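Local atomic coordinates of probable ribose-5-phosphate isomerase B (Mycoplasma genitalium, PDB entry 6MU0), a protein that probably interconverts ribulose 5-phosphate and ribose 5-phosphate in the non-oxidative stage of the pentose phosphate pathway. Residues D111-L116 with D133-A138; L22-I27 with S126-I131; K89-L94 with R154-T159. One frame throughout, in Å; residues are numbered along the deposited sequence. Where two conformers were deposited one is given.

Contact 1: residues D111-L116 with D133-A138; sequences DNANVL and DDFLKA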
ATOM      1  N   ASP A 111      10.491   7.545  -2.498  1.00  9.26           N
ATOM      2  CA  ASP A 111       9.945   7.511  -1.148  1.00  9.93           C
ATOM      3  C   ASP A 111      10.082   6.162  -0.461  1.00  9.11           C
ATOM      4  O   ASP A 111       9.719   6.053   0.714  1.00  9.80           O
ATOM      5  CB  ASP A 111       8.460   7.904  -1.163  1.00 11.85           C
ATOM      6  CG  ASP A 111       8.207   9.202  -1.868  1.00 15.58           C
ATOM      7  OD1 ASP A 111       8.537  10.258  -1.309  1.00 17.13           O
ATOM      8  OD2 ASP A 111       7.660   9.168  -2.984  1.00 15.81           O
ATOM      9  N   ASN A 112      10.570   5.139  -1.164  1.00  9.77           N
ATOM     10  CA  ASN A 112      10.736   3.793  -0.608  1.00 10.93           C
ATOM     11  C   ASN A 112       9.463   3.288   0.068  1.00  9.62           C
ATOM     12  O   ASN A 112       9.510   2.601   1.087  1.00 10.04           O
ATOM     13  CB  ASN A 112      11.926   3.705   0.347  1.00 13.40           C
ATOM     14  CG  ASN A 112      12.391   2.286   0.544  1.00 15.63           C
ATOM     15  OD1 ASN A 112      12.174   1.434  -0.317  1.00 16.19           O
ATOM     16  ND2 ASN A 112      13.024   2.016   1.681  1.00 19.01           N
ATOM     17  N   ALA A 113       8.309   3.625  -0.497  1.00  9.04           N
ATOM     18  CA  ALA A 113       7.067   3.276   0.175  1.00  8.86           C
ATOM     19  C   ALA A 113       6.943   1.766   0.315  1.00  8.54           C
ATOM     20  O   ALA A 113       7.269   1.015  -0.604  1.00  9.79           O
ATOM     21  CB  ALA A 113       5.879   3.804  -0.625  1.00 10.05           C
ATOM     22  N   ASN A 114       6.460   1.319   1.472  1.00  8.28           N
ATOM     23  CA  ASN A 114       6.100  -0.082   1.637  1.00  8.32           C
ATOM     24  C   ASN A 114       4.600  -0.312   1.726  1.00  7.92           C
ATOM     25  O   ASN A 114       4.175  -1.467   1.833  1.00  8.79           O
ATOM     26  CB  ASN A 114       6.859  -0.752   2.791  1.00  8.61           C
ATOM     27  CG  ASN A 114       6.712  -0.015   4.106  1.00  8.30           C
ATOM     28  OD1 ASN A 114       5.786   0.775   4.300  1.00  8.58           O
ATOM     29  ND2 ASN A 114       7.633  -0.275   5.028  1.00 10.48           N
ATOM     30  N   VAL A 115       3.792   0.747   1.639  1.00  8.00           N
ATOM     31  CA  VAL A 115       2.346   0.632   1.553  1.00  7.82           C
ATOM     32  C   VAL A 115       1.867   1.572   0.456  1.00  7.78           C
ATOM     33  O   VAL A 115       2.220   2.761   0.445  1.00  8.81           O
ATOM     34  CB  VAL A 115       1.651   0.937   2.895  1.00  8.12           C
ATOM     35  CG1 VAL A 115       0.132   0.992   2.731  1.00  9.15           C
ATOM     36  CG2 VAL A 115       2.026  -0.109   3.950  1.00  9.43           C
ATOM     37  N   LEU A 116       1.094   1.025  -0.476  1.00  7.23           N
ATOM     38  CA  LEU A 116       0.519   1.750  -1.595  1.00  7.64           C
ATOM     39  C   LEU A 116      -0.956   1.975  -1.293  1.00  7.11           C
ATOM     40  O   LEU A 116      -1.691   1.014  -1.039  1.00  7.74           O
ATOM     41  CB  LEU A 116       0.677   0.901  -2.857  1.00  8.57           C
ATOM     42  CG  LEU A 116      -0.001   1.421  -4.118  1.00  8.94           C
ATOM     43  CD1 LEU A 116       0.602   2.743  -4.565  1.00 10.03           C
ATOM     44  CD2 LEU A 116       0.114   0.362  -5.209  1.00  9.80           C
ATOM     45  N   ASP A 133       1.140  -2.285 -10.782  1.00  9.66           N
ATOM     46  CA  ASP A 133       2.214  -2.929 -11.533  1.00 10.85           C
ATOM     47  C   ASP A 133       3.480  -2.078 -11.539  1.00 11.22           C
ATOM     48  O   ASP A 133       4.588  -2.600 -11.359  1.00 12.00           O
ATOM     49  CB  ASP A 133       1.765  -3.216 -12.968  1.00 11.62           C
ATOM     50  CG  ASP A 133       0.839  -4.426 -13.080  1.00 12.68           C
ATOM     51  OD1 ASP A 133       0.705  -5.202 -12.108  1.00 14.12           O
ATOM     52  OD2 ASP A 133       0.247  -4.595 -14.166  1.00 14.03           O
ATOM     53  N   ASP A 134       3.342  -0.767 -11.755  1.00 11.00           N
ATOM     54  CA  ASP A 134       4.530   0.080 -11.826  1.00 13.17           C
ATOM     55  C   ASP A 134       5.172   0.258 -10.455  1.00 13.57           C
ATOM     56  O   ASP A 134       6.401   0.339 -10.346  1.00 16.13           O
ATOM     57  CB  ASP A 134       4.205   1.425 -12.474  1.00 17.51           C
ATOM     58  CG  ASP A 134       5.049   1.688 -13.714  1.00 22.94           C
ATOM     59  OD1 ASP A 134       5.616   0.720 -14.272  1.00 25.53           O
ATOM     60  OD2 ASP A 134       5.168   2.859 -14.125  1.00 26.35           O
ATOM     61  N   PHE A 135       4.355   0.317  -9.401  1.00 12.74           N
ATOM     62  CA  PHE A 135       4.883   0.384  -8.044  1.00 13.34           C
ATOM     63  C   PHE A 135       5.707  -0.856  -7.717  1.00 13.28           C
ATOM     64  O   PHE A 135       6.806  -0.752  -7.160  1.00 14.72           O
ATOM     65  CB  PHE A 135       3.709   0.532  -7.076  1.00 13.49           C
ATOM     66  CG  PHE A 135       4.104   0.619  -5.629  1.00 13.63           C
ATOM     67  CD1 PHE A 135       4.456   1.834  -5.072  1.00 14.82           C
ATOM     68  CD2 PHE A 135       4.081  -0.502  -4.815  1.00 13.96           C
ATOM     69  CE1 PHE A 135       4.791   1.932  -3.738  1.00 15.85           C
ATOM     70  CE2 PHE A 135       4.424  -0.414  -3.479  1.00 14.90           C
ATOM     71  CZ  PHE A 135       4.782   0.806  -2.942  1.00 15.71           C
ATOM     72  N   LEU A 136       5.206  -2.037  -8.089  1.00 13.11           N
ATOM     73  CA  LEU A 136       5.916  -3.274  -7.780  1.00 13.72           C
ATOM     74  C   LEU A 136       7.162  -3.451  -8.638  1.00 14.13           C
ATOM     75  O   LEU A 136       8.153  -4.027  -8.174  1.00 16.89           O
ATOM     76  CB  LEU A 136       4.981  -4.470  -7.949  1.00 13.35           C
ATOM     77  CG  LEU A 136       3.849  -4.532  -6.926  1.00 14.73           C
ATOM     78  CD1 LEU A 136       2.902  -5.659  -7.247  1.00 15.11           C
ATOM     79  CD2 LEU A 136       4.415  -4.698  -5.528  1.00 16.66           C
ATOM     80  N   LYS A 137       7.132  -2.972  -9.883  1.00 14.16           N
ATOM     81  CA  LYS A 137       8.277  -3.106 -10.779  1.00 16.32           C
ATOM     82  C   LYS A 137       9.401  -2.135 -10.435  1.00 17.22           C
ATOM     83  O   LYS A 137      10.571  -2.435 -10.694  1.00 18.13           O
ATOM     84  CB  LYS A 137       7.818  -2.879 -12.222  1.00 19.31           C
ATOM     85  CG  LYS A 137       8.876  -3.133 -13.282  1.00 24.04           C
ATOM     86  CD  LYS A 137       8.304  -2.924 -14.677  1.00 28.06           C
ATOM     87  CE  LYS A 137       9.344  -3.197 -15.753  1.00 31.09           C
ATOM     88  NZ  LYS A 137       8.788  -3.001 -17.122  1.00 33.54           N
ATOM     89  N   ALA A 138       9.071  -0.980  -9.867  1.00 15.94           N
ATOM     90  CA  ALA A 138      10.064   0.034  -9.570  1.00 16.69           C
ATOM     91  C   ALA A 138      10.945  -0.401  -8.401  1.00 17.01           C
ATOM     92  O   ALA A 138      10.580  -1.263  -7.598  1.00 18.48           O
ATOM     93  CB  ALA A 138       9.369   1.352  -9.230  1.00 16.62           C
TER
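Phe135 projects from helix 125-137 onto Leu116 and Ala113, and its side chain shows, atom by atom, how one aromatic residue can fasten a helix to a sheet. With CG anti to the backbone N (chi1 -180°), the chain leaves the helix and heads for the strand. Its CB is already within 4.1 Å of Leu116 CD2, and Phe135 CG lies 4.0 Å from the same methyl. Farther along one side, Phe135 CD1 meets Leu116 CD1 at 4.0 Å. On the other, CD2 lies beside Leu116 CD2 and CE2 beneath Leu116 CB. Over the middle of the ring stands Leu116 CB, 4.0 Å from the centroid of the Phe135 ring and only 10° off the ring normal, a CH-pi contact made squarely to the face. The two side chains slide past each other in opposite directions. This is the packing of an alpha/beta Rossmann-like fold: strand 115-117 belongs to the parallel sheet, and the chain returns as helix 125-137 to cover it. Toward the end of the ring Ala113 takes over. Its CB sits at the edge, in the ring plane, 3.8 Å from Phe135 CE1, while Ala113 O approaches Phe135 CZ obliquely at 3.4 Å. Arg108, on helix 101-109, adds a cation-pi interaction with the same ring and a hydrogen bond to Phe135 O.

Contact 2: residues L22-I27 with S126-I131; sequences LTLKKI and SENIKI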
ATOM      1  N   LEU A  22     -14.200  -3.267  -2.469  1.00  9.91           N
ATOM      2  CA  LEU A  22     -14.149  -4.728  -2.497  1.00 10.45           C
ATOM      3  C   LEU A  22     -13.899  -5.277  -3.898  1.00 10.07           C
ATOM      4  O   LEU A  22     -13.155  -6.254  -4.057  1.00 10.37           O
ATOM      5  CB  LEU A  22     -15.434  -5.316  -1.927  1.00 11.90           C
ATOM      6  CG  LEU A  22     -15.746  -4.886  -0.495  1.00 16.00           C
ATOM      7  CD1 LEU A  22     -17.005  -5.587  -0.006  1.00 17.80           C
ATOM      8  CD2 LEU A  22     -14.570  -5.181   0.415  1.00 17.82           C
ATOM      9  N   THR A  23     -14.547  -4.707  -4.917  1.00 10.43           N
ATOM     10  CA  THR A  23     -14.351  -5.207  -6.275  1.00 11.62           C
ATOM     11  C   THR A  23     -12.905  -5.008  -6.716  1.00  9.88           C
ATOM     12  O   THR A  23     -12.267  -5.925  -7.248  1.00 10.87           O
ATOM     13  CB  THR A  23     -15.328  -4.516  -7.230  1.00 15.34           C
ATOM     14  OG1 THR A  23     -16.671  -4.873  -6.873  1.00 17.83           O
ATOM     15  CG2 THR A  23     -15.061  -4.928  -8.673  1.00 17.22           C
ATOM     16  N   LEU A  24     -12.372  -3.804  -6.506  1.00 10.17           N
ATOM     17  CA  LEU A  24     -10.987  -3.534  -6.871  1.00  9.80           C
ATOM     18  C   LEU A  24     -10.029  -4.431  -6.099  1.00  8.68           C
ATOM     19  O   LEU A  24      -9.049  -4.932  -6.663  1.00  9.00           O
ATOM     20  CB  LEU A  24     -10.671  -2.066  -6.618  1.00  9.44           C
ATOM     21  CG  LEU A  24      -9.227  -1.673  -6.920  1.00 10.38           C
ATOM     22  CD1 LEU A  24      -8.891  -1.863  -8.397  1.00 10.82           C
ATOM     23  CD2 LEU A  24      -8.947  -0.254  -6.468  1.00 11.12           C
ATOM     24  N   LYS A  25     -10.299  -4.651  -4.810  1.00  8.97           N
ATOM     25  CA  LYS A  25      -9.423  -5.501  -4.011  1.00  8.55           C
ATOM     26  C   LYS A  25      -9.319  -6.902  -4.605  1.00  8.43           C
ATOM     27  O   LYS A  25      -8.219  -7.459  -4.706  1.00  9.24           O
ATOM     28  CB  LYS A  25      -9.913  -5.545  -2.565  1.00  8.84           C
ATOM     29  CG  LYS A  25      -9.118  -6.511  -1.698  1.00  8.57           C
ATOM     30  CD  LYS A  25      -9.197  -6.150  -0.226  1.00  9.89           C
ATOM     31  CE  LYS A  25     -10.609  -6.245   0.341  1.00 10.11           C
ATOM     32  NZ  LYS A  25     -11.103  -7.645   0.396  1.00  9.67           N
ATOM     33  N   LYS A  26     -10.452  -7.495  -5.003  1.00  8.81           N
ATOM     34  CA  LYS A  26     -10.382  -8.827  -5.606  1.00 10.03           C
ATOM     35  C   LYS A  26      -9.643  -8.797  -6.938  1.00  9.34           C
ATOM     36  O   LYS A  26      -8.850  -9.698  -7.235  1.00  9.94           O
ATOM     37  CB  LYS A  26     -11.768  -9.449  -5.791  1.00 11.73           C
ATOM     38  CG  LYS A  26     -11.674 -10.836  -6.457  1.00 12.32           C
ATOM     39  CD  LYS A  26     -13.002 -11.564  -6.607  1.00 13.04           C
ATOM     40  CE  LYS A  26     -12.794 -12.914  -7.300  1.00 14.23           C
ATOM     41  NZ  LYS A  26     -14.070 -13.669  -7.439  1.00 14.43           N
ATOM     42  N   ILE A  27      -9.910  -7.787  -7.771  1.00  9.58           N
ATOM     43  CA  ILE A  27      -9.200  -7.665  -9.041  1.00  9.68           C
ATOM     44  C   ILE A  27      -7.693  -7.631  -8.813  1.00  9.79           C
ATOM     45  O   ILE A  27      -6.929  -8.352  -9.468  1.00  9.95           O
ATOM     46  CB  ILE A  27      -9.685  -6.423  -9.809  1.00 10.94           C
ATOM     47  CG1 ILE A  27     -11.131  -6.602 -10.268  1.00 13.10           C
ATOM     48  CG2 ILE A  27      -8.767  -6.143 -10.993  1.00 13.29           C
ATOM     49  CD1 ILE A  27     -11.763  -5.335 -10.825  1.00 14.34           C
ATOM     50  N   SER A 126      -8.686  -0.067 -14.228  1.00 10.58           N
ATOM     51  CA  SER A 126      -7.552  -0.223 -15.128  1.00 11.34           C
ATOM     52  C   SER A 126      -6.364   0.607 -14.669  1.00 10.42           C
ATOM     53  O   SER A 126      -5.228   0.121 -14.642  1.00 10.70           O
ATOM     54  CB  SER A 126      -7.953   0.163 -16.546  1.00 13.91           C
ATOM     55  OG  SER A 126      -6.816   0.082 -17.379  1.00 17.75           O
ATOM     56  N   GLU A 127      -6.602   1.872 -14.316  1.00  9.66           N
ATOM     57  CA  GLU A 127      -5.504   2.726 -13.874  0.57  9.39           C
ATOM     58  C   GLU A 127      -4.907   2.219 -12.568  1.00  8.82           C
ATOM     59  O   GLU A 127      -3.683   2.250 -12.382  1.00  9.32           O
ATOM     60  CB  GLU A 127      -5.974   4.172 -13.724  0.57  9.34           C
ATOM     61  CG  GLU A 127      -4.865   5.151 -13.354  0.57  9.50           C
ATOM     62  CD  GLU A 127      -4.039   5.597 -14.541  0.57 11.98           C
ATOM     63  OE1 GLU A 127      -4.321   5.151 -15.673  0.57 13.89           O
ATOM     64  OE2 GLU A 127      -3.111   6.406 -14.340  0.57 11.86           O
ATOM     65  N   ASN A 128      -5.757   1.744 -11.650  1.00  8.84           N
ATOM     66  CA  ASN A 128      -5.243   1.203 -10.396  1.00  8.70           C
ATOM     67  C   ASN A 128      -4.362  -0.025 -10.622  1.00  8.16           C
ATOM     68  O   ASN A 128      -3.337  -0.183  -9.953  1.00  8.78           O
ATOM     69  CB  ASN A 128      -6.390   0.942  -9.423  1.00  8.39           C
ATOM     70  CG  ASN A 128      -6.733   2.175  -8.614  1.00  8.36           C
ATOM     71  OD1 ASN A 128      -5.834   2.912  -8.209  1.00  9.00           O
ATOM     72  ND2 ASN A 128      -8.027   2.414  -8.383  1.00  9.13           N
ATOM     73  N   ILE A 129      -4.733  -0.908 -11.555  1.00  8.92           N
ATOM     74  CA  ILE A 129      -3.859  -2.041 -11.865  1.00  9.19           C
ATOM     75  C   ILE A 129      -2.514  -1.556 -12.393  1.00  8.90           C
ATOM     76  O   ILE A 129      -1.456  -2.089 -12.033  1.00  9.43           O
ATOM     77  CB  ILE A 129      -4.552  -2.997 -12.853  1.00 10.14           C
ATOM     78  CG1 ILE A 129      -5.660  -3.784 -12.149  1.00 11.77           C
ATOM     79  CG2 ILE A 129      -3.541  -3.943 -13.492  1.00 11.78           C
ATOM     80  CD1 ILE A 129      -5.150  -4.826 -11.161  1.00 14.74           C
ATOM     81  N   LYS A 130      -2.530  -0.545 -13.265  1.00  9.61           N
ATOM     82  CA  LYS A 130      -1.275  -0.016 -13.796  1.00  9.96           C
ATOM     83  C   LYS A 130      -0.419   0.595 -12.694  1.00  9.45           C
ATOM     84  O   LYS A 130       0.812   0.463 -12.703  1.00  9.94           O
ATOM     85  CB  LYS A 130      -1.559   1.028 -14.871  1.00 10.65           C
ATOM     86  CG  LYS A 130      -2.229   0.453 -16.096  1.00 11.86           C
ATOM     87  CD  LYS A 130      -2.737   1.545 -17.014  1.00 12.56           C
ATOM     88  CE  LYS A 130      -3.644   0.970 -18.080  1.00 14.00           C
ATOM     89  NZ  LYS A 130      -4.243   2.059 -18.894  1.00 13.70           N
ATOM     90  N   ILE A 131      -1.059   1.292 -11.755  1.00  8.93           N
ATOM     91  CA  ILE A 131      -0.345   1.861 -10.615  1.00  9.14           C
ATOM     92  C   ILE A 131       0.327   0.757  -9.810  1.00  8.98           C
ATOM     93  O   ILE A 131       1.513   0.842  -9.472  1.00  9.24           O
ATOM     94  CB  ILE A 131      -1.320   2.687  -9.760  1.00  8.74           C
ATOM     95  CG1 ILE A 131      -1.709   3.981 -10.489  1.00  9.06           C
ATOM     96  CG2 ILE A 131      -0.746   2.949  -8.371  1.00  9.66           C
ATOM     97  CD1 ILE A 131      -2.911   4.681  -9.888  1.00  9.65           C
TER
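This is a helix-to-helix contact, partly buried, in which Leu24 and Ile27 of helix 22-34 pack against Asn128 and Ile129 of helix 125-137, with no hydrogen bond passing between the two segments. The backbones stay well apart, the CA atoms of Leu24 and Asn128 being 8.2 Å from each other, so side chains alone bridge the gap. Leu24 places CG anti to its main-chain nitrogen (chi1 178°), which carries both methyls out toward the other helix. One of them, CD1, rests on Asn128 CB at 3.9 Å. The other, CD2, stands well above the plane of the amide, 3.4 Å from Asn128 ND2, a close van der Waals approach to a polar group. That nitrogen is not left without a polar partner, since it donates to Ser119 O in the loop that follows strand 115-117, a bond that helps fix the rotation of the amide beneath the leucine.

The wider setting is the three-layer alpha-beta-alpha, Rossmann-like sandwich of the LacAB/RpiB family. Helix 22-34 is the connection of a beta-alpha-beta crossover from strand 12-16 to its parallel neighbour 38-41, and helix 125-137 lies beside it on the same side of the sheet. The second pair, farther along helix 22-34, is purely apolar. Ile27 presents its CG2 branch, which meets Ile129 CD1 at 3.9 Å and Ile129 CG1 at 4.1 Å, the two side chains crossing at about a right angle. On Ile129 the chi2 of -71° folds CD1 round to this meeting point. The same isoleucine also touches Ile28 and His31, and Asp125 packs against both Leu24 and Ile27.

Contact 3: residues K89-L94 with R154-T159; sequences KVKGVL and RYEKET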
ATOM      1  N   LYS A  89       0.746   6.149  10.573  1.00  8.85           N
ATOM      2  CA  LYS A  89       0.928   6.180  12.019  1.00  9.37           C
ATOM      3  C   LYS A  89       1.739   4.995  12.524  1.00  9.99           C
ATOM      4  O   LYS A  89       2.254   5.047  13.644  1.00 11.35           O
ATOM      5  CB  LYS A  89      -0.420   6.201  12.744  1.00  9.33           C
ATOM      6  CG  LYS A  89      -1.288   7.406  12.465  1.00  9.91           C
ATOM      7  CD  LYS A  89      -0.581   8.684  12.864  1.00 10.13           C
ATOM      8  CE  LYS A  89      -1.416   9.918  12.565  1.00 10.62           C
ATOM      9  NZ  LYS A  89      -0.669  11.144  12.964  1.00 10.62           N
ATOM     10  N   VAL A  90       1.869   3.938  11.733  1.00  9.69           N
ATOM     11  CA  VAL A  90       2.461   2.684  12.178  1.00  9.80           C
ATOM     12  C   VAL A  90       3.976   2.745  12.013  1.00 10.01           C
ATOM     13  O   VAL A  90       4.488   3.174  10.971  1.00  9.99           O
ATOM     14  CB  VAL A  90       1.843   1.506  11.407  1.00  9.64           C
ATOM     15  CG1 VAL A  90       2.461   0.191  11.841  1.00 10.84           C
ATOM     16  CG2 VAL A  90       0.332   1.494  11.614  1.00 10.77           C
ATOM     17  N   LYS A  91       4.692   2.306  13.048  1.00 10.90           N
ATOM     18  CA  LYS A  91       6.149   2.335  13.032  1.00 12.30           C
ATOM     19  C   LYS A  91       6.699   1.521  11.871  1.00 11.79           C
ATOM     20  O   LYS A  91       6.292   0.378  11.641  1.00 13.40           O
ATOM     21  CB  LYS A  91       6.685   1.758  14.340  1.00 15.03           C
ATOM     22  CG  LYS A  91       6.375   2.607  15.556  1.00 18.60           C
ATOM     23  CD  LYS A  91       7.145   3.918  15.538  1.00 22.11           C
ATOM     24  CE  LYS A  91       6.787   4.790  16.734  1.00 24.80           C
ATOM     25  NZ  LYS A  91       5.366   5.223  16.685  1.00 25.99           N
ATOM     26  N   GLY A  92       7.640   2.118  11.140  1.00 11.46           N
ATOM     27  CA  GLY A  92       8.285   1.447  10.037  1.00 12.25           C
ATOM     28  C   GLY A  92       7.519   1.490   8.738  1.00 10.85           C
ATOM     29  O   GLY A  92       8.042   1.033   7.713  1.00 12.19           O
ATOM     30  N   VAL A  93       6.307   2.016   8.738  1.00  9.83           N
ATOM     31  CA  VAL A  93       5.501   2.069   7.528  1.00  9.50           C
ATOM     32  C   VAL A  93       5.726   3.395   6.818  1.00  8.67           C
ATOM     33  O   VAL A  93       5.799   4.458   7.445  1.00 10.28           O
ATOM     34  CB  VAL A  93       4.016   1.832   7.857  1.00 10.40           C
ATOM     35  CG1 VAL A  93       3.135   2.122   6.645  1.00 11.15           C
ATOM     36  CG2 VAL A  93       3.828   0.402   8.328  1.00 12.05           C
ATOM     37  N   LEU A  94       5.851   3.327   5.497  1.00  8.81           N
ATOM     38  CA  LEU A  94       5.942   4.496   4.629  1.00  8.51           C
ATOM     39  C   LEU A  94       4.848   4.307   3.583  1.00  7.83           C
ATOM     40  O   LEU A  94       4.986   3.487   2.671  1.00  8.24           O
ATOM     41  CB  LEU A  94       7.331   4.575   4.003  1.00  9.23           C
ATOM     42  CG  LEU A  94       8.479   4.798   4.994  1.00 11.16           C
ATOM     43  CD1 LEU A  94       9.801   4.594   4.266  1.00 13.73           C
ATOM     44  CD2 LEU A  94       8.406   6.180   5.638  1.00 11.95           C
ATOM     45  N   ARG A 154      14.095   8.263  11.838  1.00 13.21           N
ATOM     46  CA  ARG A 154      14.664   8.775  13.079  1.00 14.24           C
ATOM     47  C   ARG A 154      13.638   9.559  13.886  1.00 14.18           C
ATOM     48  O   ARG A 154      13.575   9.430  15.113  1.00 15.27           O
ATOM     49  CB  ARG A 154      15.888   9.635  12.780  1.00 18.50           C
ATOM     50  CG  ARG A 154      16.766   9.848  13.993  1.00 25.97           C
ATOM     51  CD  ARG A 154      18.218  10.061  13.603  1.00 33.39           C
ATOM     52  NE  ARG A 154      18.526  11.465  13.359  1.00 39.25           N
ATOM     53  CZ  ARG A 154      18.851  12.330  14.315  1.00 43.42           C
ATOM     54  NH1 ARG A 154      19.124  13.591  14.007  1.00 44.49           N
ATOM     55  NH2 ARG A 154      18.899  11.933  15.580  1.00 45.24           N
ATOM     56  N   TYR A 155      12.830  10.387  13.218  1.00 13.83           N
ATOM     57  CA  TYR A 155      11.795  11.126  13.932  1.00 12.93           C
ATOM     58  C   TYR A 155      10.856  10.177  14.667  1.00 12.47           C
ATOM     59  O   TYR A 155      10.574  10.364  15.855  1.00 12.73           O
ATOM     60  CB  TYR A 155      11.006  12.029  12.978  1.00 12.47           C
ATOM     61  CG  TYR A 155       9.922  12.826  13.682  1.00 12.70           C
ATOM     62  CD1 TYR A 155       8.688  12.253  13.985  1.00 13.39           C
ATOM     63  CD2 TYR A 155      10.138  14.147  14.055  1.00 13.31           C
ATOM     64  CE1 TYR A 155       7.707  12.969  14.654  1.00 13.14           C
ATOM     65  CE2 TYR A 155       9.157  14.876  14.719  1.00 14.01           C
ATOM     66  CZ  TYR A 155       7.944  14.282  15.013  1.00 14.08           C
ATOM     67  OH  TYR A 155       6.966  14.995  15.673  1.00 15.08           O
ATOM     68  N   GLU A 156      10.333   9.164  13.971  1.00 13.64           N
ATOM     69  CA  GLU A 156       9.329   8.330  14.627  1.00 16.07           C
ATOM     70  C   GLU A 156       9.940   7.490  15.741  1.00 17.28           C
ATOM     71  O   GLU A 156       9.271   7.210  16.740  1.00 17.81           O
ATOM     72  CB  GLU A 156       8.521   7.488  13.626  1.00 17.38           C
ATOM     73  CG  GLU A 156       9.240   6.293  13.047  1.00 17.90           C
ATOM     74  CD  GLU A 156       8.344   5.392  12.193  1.00 17.16           C
ATOM     75  OE1 GLU A 156       7.097   5.549  12.172  1.00 16.17           O
ATOM     76  OE2 GLU A 156       8.912   4.506  11.529  1.00 19.81           O
ATOM     77  N   LYS A 157      11.214   7.113  15.608  1.00 17.33           N
ATOM     78  CA  LYS A 157      11.865   6.311  16.636  1.00 19.85           C
ATOM     79  C   LYS A 157      12.262   7.130  17.857  1.00 21.35           C
ATOM     80  O   LYS A 157      12.297   6.587  18.965  1.00 22.17           O
ATOM     81  CB  LYS A 157      13.110   5.631  16.069  1.00 19.21           C
ATOM     82  CG  LYS A 157      12.836   4.477  15.125  1.00 22.83           C
ATOM     83  CD  LYS A 157      14.142   3.885  14.624  1.00 24.92           C
ATOM     84  CE  LYS A 157      13.907   2.631  13.799  1.00 27.32           C
ATOM     85  NZ  LYS A 157      15.164   2.148  13.158  1.00 28.60           N
ATOM     86  N   GLU A 158      12.578   8.414  17.687  1.00 22.77           N
ATOM     87  CA  GLU A 158      13.126   9.226  18.768  1.00 25.86           C
ATOM     88  C   GLU A 158      12.123  10.197  19.381  1.00 26.37           C
ATOM     89  O   GLU A 158      12.414  10.778  20.433  1.00 27.67           O
ATOM     90  CB  GLU A 158      14.365   9.996  18.290  1.00 28.24           C
ATOM     91  CG  GLU A 158      15.501   9.108  17.806  1.00 32.44           C
ATOM     92  CD  GLU A 158      16.749   9.894  17.447  1.00 36.85           C
ATOM     93  OE1 GLU A 158      16.711  11.140  17.517  1.00 38.53           O
ATOM     94  OE2 GLU A 158      17.768   9.265  17.094  1.00 38.96           O
ATOM     95  N   THR A 159      10.961  10.383  18.764  1.00 27.92           N
ATOM     96  CA  THR A 159       9.948  11.286  19.300  1.00 29.40           C
ATOM     97  C   THR A 159       8.852  10.492  20.009  1.00 32.41           C
ATOM     98  O   THR A 159       8.677  10.607  21.222  1.00 35.81           O
ATOM     99  CB  THR A 159       9.307  12.140  18.182  1.00 27.12           C
ATOM    100  OG1 THR A 159      10.334  12.665  17.329  1.00 25.45           O
ATOM    101  CG2 THR A 159       8.510  13.297  18.775  1.00 26.51           C
TER
HETATM  102  O   HOH W   1       4.975   6.054  13.965  1.00 16.99           O
HETATM  103  O   HOH W   2       8.591   4.429   8.484  1.00 29.60           O
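Lys91 and Gly92 are the central residues of a type II beta turn from Val90 to Val93, and this turn faces the last turns of helix 144-158, with the CA atoms of Lys91 and Glu156 7.0 Å apart. The turn is closed by the bond from Val93 N to Val90 O, and Gly92 takes the positive phi expected at its third position. The central peptide of the turn presents the Gly92 N-H to the helix. Glu156 answers it: Gly92 N donates to Glu156 OE2 at 2.7 Å with an N-H...O angle of 160°, meeting the oxygen on its syn side but 29° out of the carboxylate plane. To reach it, Glu156 sets CG between its own N and carbonyl carbon (chi1 75°) and runs extended from there. Lys91 passes alongside in the opposite direction, its CD 3.7 Å from Glu156 OE1. Its NZ remains 4.8 Å from that oxygen, and a water spans the interval, accepting from Lys91 NZ and donating to Glu156 OE1 (2.8 Å) and to Lys89 O. A second water donates to Glu156 OE2 at 3.1 Å and, weakly, to Val93 O. Farther back along the helix Leu94 adds apolar contact with Ile149 and Ile152. With an amide, two waters and a nearby ammonium group around it, the carboxylate is probably stabilised in its ionised form while its polar bonds join the turn to the helix end.

Overall arrangement
Contacts 1 and 2 share helix 125-137, their centres about 15 Å apart, and meet where Leu116 CD1 packs on Ile131 CG2 at 4.0 Å. Contacts 1 and 3 are joined through Asn114, whose OD1 accepts from Leu94 N (2.8 Å) and whose ND2 donates to Gly92 O (3.0 Å). Contacts 2 and 3 lie on opposite sides of the chain's centre, about 29 Å apart between centres. The bound ribulose-5-phosphate is about 11 Å from the side chain of Leu24 in contact 2. Asp111, probably a substrate-binding residue, lies in contact 1's own segment, and the side chain of Ala113 is about 9 Å from that of His110, the probable proton donor; contact 3 is remote from these sites.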